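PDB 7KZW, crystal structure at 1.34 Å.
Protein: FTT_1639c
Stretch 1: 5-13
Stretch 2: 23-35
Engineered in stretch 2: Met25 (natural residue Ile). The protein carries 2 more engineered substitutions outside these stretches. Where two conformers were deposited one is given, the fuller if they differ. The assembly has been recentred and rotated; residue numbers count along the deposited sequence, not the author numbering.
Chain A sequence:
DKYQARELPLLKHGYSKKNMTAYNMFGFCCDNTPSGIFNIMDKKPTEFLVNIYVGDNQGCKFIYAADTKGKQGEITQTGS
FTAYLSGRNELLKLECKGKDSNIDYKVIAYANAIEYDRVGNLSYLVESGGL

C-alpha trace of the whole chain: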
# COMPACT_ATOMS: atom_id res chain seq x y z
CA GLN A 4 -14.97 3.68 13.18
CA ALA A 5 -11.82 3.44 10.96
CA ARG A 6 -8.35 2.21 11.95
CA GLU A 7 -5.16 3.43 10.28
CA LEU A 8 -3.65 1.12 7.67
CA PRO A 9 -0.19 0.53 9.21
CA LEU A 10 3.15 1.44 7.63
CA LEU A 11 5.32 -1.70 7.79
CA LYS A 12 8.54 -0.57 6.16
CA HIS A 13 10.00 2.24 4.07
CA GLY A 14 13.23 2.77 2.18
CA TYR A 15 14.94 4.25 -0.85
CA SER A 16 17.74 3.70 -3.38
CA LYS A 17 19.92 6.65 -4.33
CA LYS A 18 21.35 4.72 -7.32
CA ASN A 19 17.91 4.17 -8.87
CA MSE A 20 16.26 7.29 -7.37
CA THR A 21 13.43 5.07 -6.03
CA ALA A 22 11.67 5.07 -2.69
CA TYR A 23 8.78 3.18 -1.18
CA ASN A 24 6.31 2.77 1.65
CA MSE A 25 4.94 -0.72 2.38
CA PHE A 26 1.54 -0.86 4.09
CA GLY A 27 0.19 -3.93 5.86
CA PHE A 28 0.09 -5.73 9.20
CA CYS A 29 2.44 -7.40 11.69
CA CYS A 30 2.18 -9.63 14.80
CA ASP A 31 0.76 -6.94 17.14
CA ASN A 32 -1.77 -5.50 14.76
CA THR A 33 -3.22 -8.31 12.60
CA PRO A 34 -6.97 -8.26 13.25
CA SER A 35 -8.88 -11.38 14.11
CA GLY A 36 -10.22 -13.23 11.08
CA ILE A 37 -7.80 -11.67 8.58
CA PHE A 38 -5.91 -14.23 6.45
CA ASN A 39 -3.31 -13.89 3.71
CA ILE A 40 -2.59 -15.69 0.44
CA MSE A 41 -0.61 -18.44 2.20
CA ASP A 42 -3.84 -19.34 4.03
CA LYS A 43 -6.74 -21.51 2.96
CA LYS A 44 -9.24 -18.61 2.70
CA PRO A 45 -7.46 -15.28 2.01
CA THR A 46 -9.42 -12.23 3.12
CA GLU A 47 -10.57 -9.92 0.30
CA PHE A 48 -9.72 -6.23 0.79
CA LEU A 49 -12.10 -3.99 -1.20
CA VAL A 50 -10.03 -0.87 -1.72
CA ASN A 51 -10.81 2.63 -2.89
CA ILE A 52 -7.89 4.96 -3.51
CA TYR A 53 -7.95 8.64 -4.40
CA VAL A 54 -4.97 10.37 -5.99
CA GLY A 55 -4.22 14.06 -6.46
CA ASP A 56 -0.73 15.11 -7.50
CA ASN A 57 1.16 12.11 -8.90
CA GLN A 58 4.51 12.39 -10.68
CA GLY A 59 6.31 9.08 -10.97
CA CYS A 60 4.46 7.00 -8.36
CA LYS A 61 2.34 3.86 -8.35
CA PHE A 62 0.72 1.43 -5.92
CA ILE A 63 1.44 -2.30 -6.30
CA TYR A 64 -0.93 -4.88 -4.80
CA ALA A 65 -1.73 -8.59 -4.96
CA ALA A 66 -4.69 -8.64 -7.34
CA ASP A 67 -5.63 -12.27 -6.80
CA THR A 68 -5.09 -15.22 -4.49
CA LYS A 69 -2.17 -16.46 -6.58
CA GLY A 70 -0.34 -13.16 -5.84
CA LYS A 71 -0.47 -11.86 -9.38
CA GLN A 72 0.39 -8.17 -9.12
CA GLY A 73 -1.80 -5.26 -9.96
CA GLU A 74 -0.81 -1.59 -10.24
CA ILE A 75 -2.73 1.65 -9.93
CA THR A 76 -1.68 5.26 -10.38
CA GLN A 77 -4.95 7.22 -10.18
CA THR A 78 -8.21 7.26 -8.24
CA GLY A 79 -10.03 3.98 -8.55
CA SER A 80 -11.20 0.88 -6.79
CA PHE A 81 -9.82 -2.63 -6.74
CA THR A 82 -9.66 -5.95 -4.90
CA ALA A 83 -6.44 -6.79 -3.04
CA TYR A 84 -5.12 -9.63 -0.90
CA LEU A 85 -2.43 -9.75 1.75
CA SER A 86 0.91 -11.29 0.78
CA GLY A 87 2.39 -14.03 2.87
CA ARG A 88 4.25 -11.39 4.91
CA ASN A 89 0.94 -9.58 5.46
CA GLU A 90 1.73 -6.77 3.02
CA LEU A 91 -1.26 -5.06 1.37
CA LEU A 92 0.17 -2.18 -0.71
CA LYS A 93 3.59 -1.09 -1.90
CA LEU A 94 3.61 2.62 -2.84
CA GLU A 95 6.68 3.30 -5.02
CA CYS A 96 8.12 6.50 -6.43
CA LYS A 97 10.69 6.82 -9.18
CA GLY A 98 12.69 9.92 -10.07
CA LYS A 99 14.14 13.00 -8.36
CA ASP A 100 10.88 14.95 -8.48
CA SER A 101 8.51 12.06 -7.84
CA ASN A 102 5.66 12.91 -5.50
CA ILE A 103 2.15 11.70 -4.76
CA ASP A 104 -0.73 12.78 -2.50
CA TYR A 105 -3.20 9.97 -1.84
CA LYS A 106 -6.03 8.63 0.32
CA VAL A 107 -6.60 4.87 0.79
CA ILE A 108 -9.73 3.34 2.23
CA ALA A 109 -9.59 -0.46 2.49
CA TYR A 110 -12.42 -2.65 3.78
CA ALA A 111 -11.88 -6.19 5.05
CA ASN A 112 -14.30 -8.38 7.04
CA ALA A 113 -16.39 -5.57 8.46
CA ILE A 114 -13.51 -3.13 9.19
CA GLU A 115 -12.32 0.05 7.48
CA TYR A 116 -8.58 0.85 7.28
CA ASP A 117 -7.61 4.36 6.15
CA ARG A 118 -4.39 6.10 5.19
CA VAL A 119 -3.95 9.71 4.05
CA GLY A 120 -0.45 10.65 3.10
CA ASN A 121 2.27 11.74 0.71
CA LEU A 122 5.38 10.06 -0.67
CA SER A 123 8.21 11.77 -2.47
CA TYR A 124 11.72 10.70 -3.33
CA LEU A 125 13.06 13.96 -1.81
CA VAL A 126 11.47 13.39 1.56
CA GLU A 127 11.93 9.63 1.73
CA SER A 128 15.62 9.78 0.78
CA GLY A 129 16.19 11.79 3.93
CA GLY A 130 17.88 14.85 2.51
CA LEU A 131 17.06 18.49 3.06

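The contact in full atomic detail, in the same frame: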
# COMPACT_ATOMS: atom_id res chain seq x y z
N ALA A 5 -12.98 3.87 11.73
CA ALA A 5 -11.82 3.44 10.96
C ALA A 5 -10.56 3.33 11.82
O ALA A 5 -10.36 4.09 12.77
CB ALA A 5 -11.56 4.40 9.80
N ARG A 6 -9.72 2.36 11.47
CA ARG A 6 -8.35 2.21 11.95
C ARG A 6 -7.39 2.72 10.89
O ARG A 6 -7.73 2.78 9.70
CB ARG A 6 -8.06 0.72 12.12
CG ARG A 6 -9.17 -0.07 12.80
CD ARG A 6 -8.53 -1.38 13.28
NE ARG A 6 -9.44 -2.34 13.89
CZ ARG A 6 -9.01 -3.45 14.48
NH1 ARG A 6 -7.71 -3.72 14.52
NH2 ARG A 6 -9.88 -4.29 15.05
N GLU A 7 -6.16 3.06 11.27
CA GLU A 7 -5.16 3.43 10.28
C GLU A 7 -4.51 2.18 9.67
O GLU A 7 -4.18 1.23 10.39
CB GLU A 7 -4.04 4.28 10.91
CG GLU A 7 -3.04 4.77 9.86
CD GLU A 7 -2.03 5.81 10.32
OE1 GLU A 7 -1.47 5.64 11.43
OE2 GLU A 7 -1.80 6.78 9.56
N LEU A 8 -4.39 2.16 8.34
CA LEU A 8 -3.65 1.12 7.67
C LEU A 8 -2.17 1.28 8.03
O LEU A 8 -1.60 2.35 7.77
CB LEU A 8 -3.89 1.27 6.16
CG LEU A 8 -3.19 0.26 5.27
CD1 LEU A 8 -3.71 -1.13 5.53
CD2 LEU A 8 -3.36 0.63 3.78
N PRO A 9 -1.54 0.29 8.68
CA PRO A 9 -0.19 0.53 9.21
C PRO A 9 0.90 0.59 8.14
O PRO A 9 0.80 -0.04 7.08
CB PRO A 9 0.04 -0.67 10.15
CG PRO A 9 -1.37 -1.19 10.44
CD PRO A 9 -2.14 -0.96 9.22
N LEU A 10 1.94 1.38 8.42
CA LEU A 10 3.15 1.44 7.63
C LEU A 10 4.10 0.37 8.17
O LEU A 10 4.49 0.42 9.35
CB LEU A 10 3.75 2.85 7.74
CG LEU A 10 5.06 3.00 6.99
CD1 LEU A 10 4.90 2.93 5.51
CD2 LEU A 10 5.66 4.36 7.34
N LEU A 11 4.43 -0.62 7.36
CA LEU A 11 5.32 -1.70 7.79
C LEU A 11 6.78 -1.37 7.63
O LEU A 11 7.60 -1.73 8.50
CB LEU A 11 5.10 -2.95 6.96
CG LEU A 11 3.90 -3.78 7.28
CD1 LEU A 11 3.67 -4.87 6.22
CD2 LEU A 11 4.19 -4.41 8.64
N LYS A 12 7.14 -0.71 6.53
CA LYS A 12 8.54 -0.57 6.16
C LYS A 12 8.61 0.58 5.16
O LYS A 12 7.64 0.86 4.45
CB LYS A 12 8.98 -1.87 5.44
CG LYS A 12 10.46 -2.05 5.30
CD LYS A 12 10.80 -3.47 4.80
CE LYS A 12 12.27 -3.83 5.11
NZ LYS A 12 13.06 -4.29 3.91
N HIS A 13 9.74 1.26 5.12
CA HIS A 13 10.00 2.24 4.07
C HIS A 13 11.48 2.21 3.74
O HIS A 13 12.30 1.71 4.52
CB HIS A 13 9.59 3.63 4.55
CG HIS A 13 10.34 4.11 5.77
ND1 HIS A 13 11.44 4.92 5.69
CD2 HIS A 13 10.12 3.89 7.08
CE1 HIS A 13 11.89 5.17 6.92
NE2 HIS A 13 11.10 4.57 7.77
N TYR A 23 10.04 3.88 -1.35
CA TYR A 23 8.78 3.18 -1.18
C TYR A 23 8.28 3.28 0.24
O TYR A 23 9.02 3.56 1.21
CB TYR A 23 8.90 1.71 -1.60
CG TYR A 23 9.69 0.91 -0.62
CD1 TYR A 23 9.05 0.26 0.44
CD2 TYR A 23 11.08 0.85 -0.70
CE1 TYR A 23 9.80 -0.47 1.36
CE2 TYR A 23 11.84 0.13 0.27
CZ TYR A 23 11.17 -0.51 1.28
OH TYR A 23 11.87 -1.26 2.24
N ASN A 24 6.97 3.06 0.37
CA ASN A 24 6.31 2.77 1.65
C ASN A 24 5.55 1.46 1.46
O ASN A 24 4.82 1.30 0.46
CB ASN A 24 5.25 3.84 2.02
CG ASN A 24 5.81 5.12 2.67
OD1 ASN A 24 5.02 5.93 3.17
ND2 ASN A 24 7.16 5.27 2.78
N MSE A 25 5.69 0.53 2.40
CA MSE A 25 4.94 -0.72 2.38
C MSE A 25 3.90 -0.67 3.49
O MSE A 25 4.28 -0.46 4.65
CB MSE A 25 5.90 -1.89 2.63
CG MSE A 25 5.27 -3.24 2.54
SE MSE A 25 4.79 -3.72 0.74
CE MSE A 25 6.53 -4.17 0.05
N PHE A 26 2.64 -0.86 3.13
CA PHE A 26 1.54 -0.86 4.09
C PHE A 26 1.04 -2.27 4.30
O PHE A 26 0.96 -3.06 3.33
CB PHE A 26 0.40 0.01 3.59
CG PHE A 26 0.81 1.43 3.35
CD1 PHE A 26 0.97 2.28 4.42
CD2 PHE A 26 1.11 1.90 2.08
CE1 PHE A 26 1.37 3.61 4.23
CE2 PHE A 26 1.50 3.21 1.87
CZ PHE A 26 1.64 4.06 2.94
N GLY A 27 0.69 -2.60 5.54
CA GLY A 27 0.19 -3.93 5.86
C GLY A 27 0.23 -4.13 7.37
O GLY A 27 0.30 -3.17 8.13
N PHE A 28 0.25 -5.40 7.78
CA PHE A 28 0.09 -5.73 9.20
C PHE A 28 1.26 -6.56 9.70
O PHE A 28 1.96 -7.23 8.92
CB PHE A 28 -1.21 -6.52 9.43
CG PHE A 28 -2.43 -5.78 8.96
CD1 PHE A 28 -3.03 -4.84 9.79
CD2 PHE A 28 -3.00 -6.03 7.70
CE1 PHE A 28 -4.13 -4.10 9.38
CE2 PHE A 28 -4.13 -5.31 7.28
CZ PHE A 28 -4.70 -4.35 8.14
N CYS A 29 1.45 -6.56 11.01
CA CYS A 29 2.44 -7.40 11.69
C CYS A 29 1.80 -8.17 12.85
O CYS A 29 0.57 -8.27 12.98
CB CYS A 29 3.62 -6.51 12.09
SG CYS A 29 3.22 -5.27 13.35
N CYS A 30 2.64 -8.71 13.75
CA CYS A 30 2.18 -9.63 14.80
C CYS A 30 1.28 -8.93 15.83
O CYS A 30 0.41 -9.58 16.43
CB CYS A 30 3.38 -10.25 15.51
SG CYS A 30 2.93 -11.37 16.81
N ASP A 31 1.52 -7.64 16.10
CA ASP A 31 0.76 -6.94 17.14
C ASP A 31 -0.41 -6.15 16.58
O ASP A 31 -1.11 -5.45 17.33
CB ASP A 31 1.67 -6.08 18.05
CG ASP A 31 2.30 -4.84 17.35
OD1 ASP A 31 1.91 -4.43 16.24
OD2 ASP A 31 3.22 -4.25 17.95
N ASN A 32 -0.68 -6.28 15.32
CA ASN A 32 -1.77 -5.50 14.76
C ASN A 32 -2.54 -6.26 13.70
O ASN A 32 -3.37 -5.63 13.01
CB ASN A 32 -1.38 -4.07 14.28
CG ASN A 32 -0.44 -4.07 13.07
OD1 ASN A 32 -0.29 -5.06 12.39
ND2 ASN A 32 0.20 -2.94 12.83
N THR A 33 -2.37 -7.62 13.60
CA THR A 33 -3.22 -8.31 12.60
C THR A 33 -4.59 -8.66 13.16
O THR A 33 -4.70 -9.48 14.09
CB THR A 33 -2.64 -9.56 11.95
OG1 THR A 33 -1.39 -9.24 11.35
CG2 THR A 33 -3.58 -10.05 10.84
N PRO A 34 -5.65 -8.05 12.67
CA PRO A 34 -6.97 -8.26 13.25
C PRO A 34 -7.43 -9.70 13.14
O PRO A 34 -7.04 -10.46 12.24
CB PRO A 34 -7.86 -7.33 12.41
CG PRO A 34 -6.95 -6.30 11.93
CD PRO A 34 -5.68 -7.03 11.60
N SER A 35 -8.29 -10.06 14.07
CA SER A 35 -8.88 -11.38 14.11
C SER A 35 -9.63 -11.62 12.80
O SER A 35 -10.24 -10.71 12.24
CB SER A 35 -9.82 -11.45 15.32
OG SER A 35 -10.81 -12.44 15.14
O HOH W 1 -5.39 -3.47 12.66

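Strands 10-13 and 23-27 run antiparallel, their N-to-C directions 157° apart, and together the two stretches bury 808 Å². At the start of stretch 2, Tyr23 (chi1 p) carries its ring across to the first stretch, where the C atom of His13 lies over one face and Tyr23 OH reaches Lys12 CG at 3.5 Å. Its carbonyl O receives a CA-H...O contact from His13 CA (3.3 Å) and a hydrogen bond from Asn24 ND2 (3.0 Å). Asn24 pairs with His13 without backbone hydrogen bonds, both side chains on the same face of the sheet; Asn24 CB also packs against Leu10 CD1 at 3.6 Å.

Met25, an engineered selenomethionine, anchors the register. Its N donates to Lys12 O (2.8 Å, nearly linear at 174°), while its O accepts from Leu11 N (2.7 Å) and, weakly, from Lys12 N (3.4 Å). Two successive amides converge on one carbonyl because a beta bulge shifts the register by one between Leu10 and Lys12; Leu11, with phi/psi of -86/-39, supplies the extra residue.

Beyond the bulge, Phe26 pairs with Leu10, on the same face as Asn24 and His13. Its CB meets Leu8 CD2 and its CE1 meets Leu10 CD1, both at 3.8 Å. Pro9 O sits at the ring edge, 3.2 Å from Phe26 CA, and accepts a hydrogen bond from Gly27 N (3.0 Å). Gly27 leaves room for Leu11, whose CD1 lies 3.6 Å from Gly27 CA; an ideal CB there would clash with that methyl.

Past the strand, Phe28 CE1 packs on Pro9 CD (3.7 Å), and Cys29 CB approaches Leu11 CD2 (4.1 Å). Cys29 N donates to Asn32 OD1 (2.7 Å), bracing the turn, and Asn32 ND2 lies 3.4 Å from Pro9 CG. A water links Asn32 O to Arg6 NH1, the latter bond weak. Finally, Pro34 CG touches Arg6 NH1 at 3.7 Å.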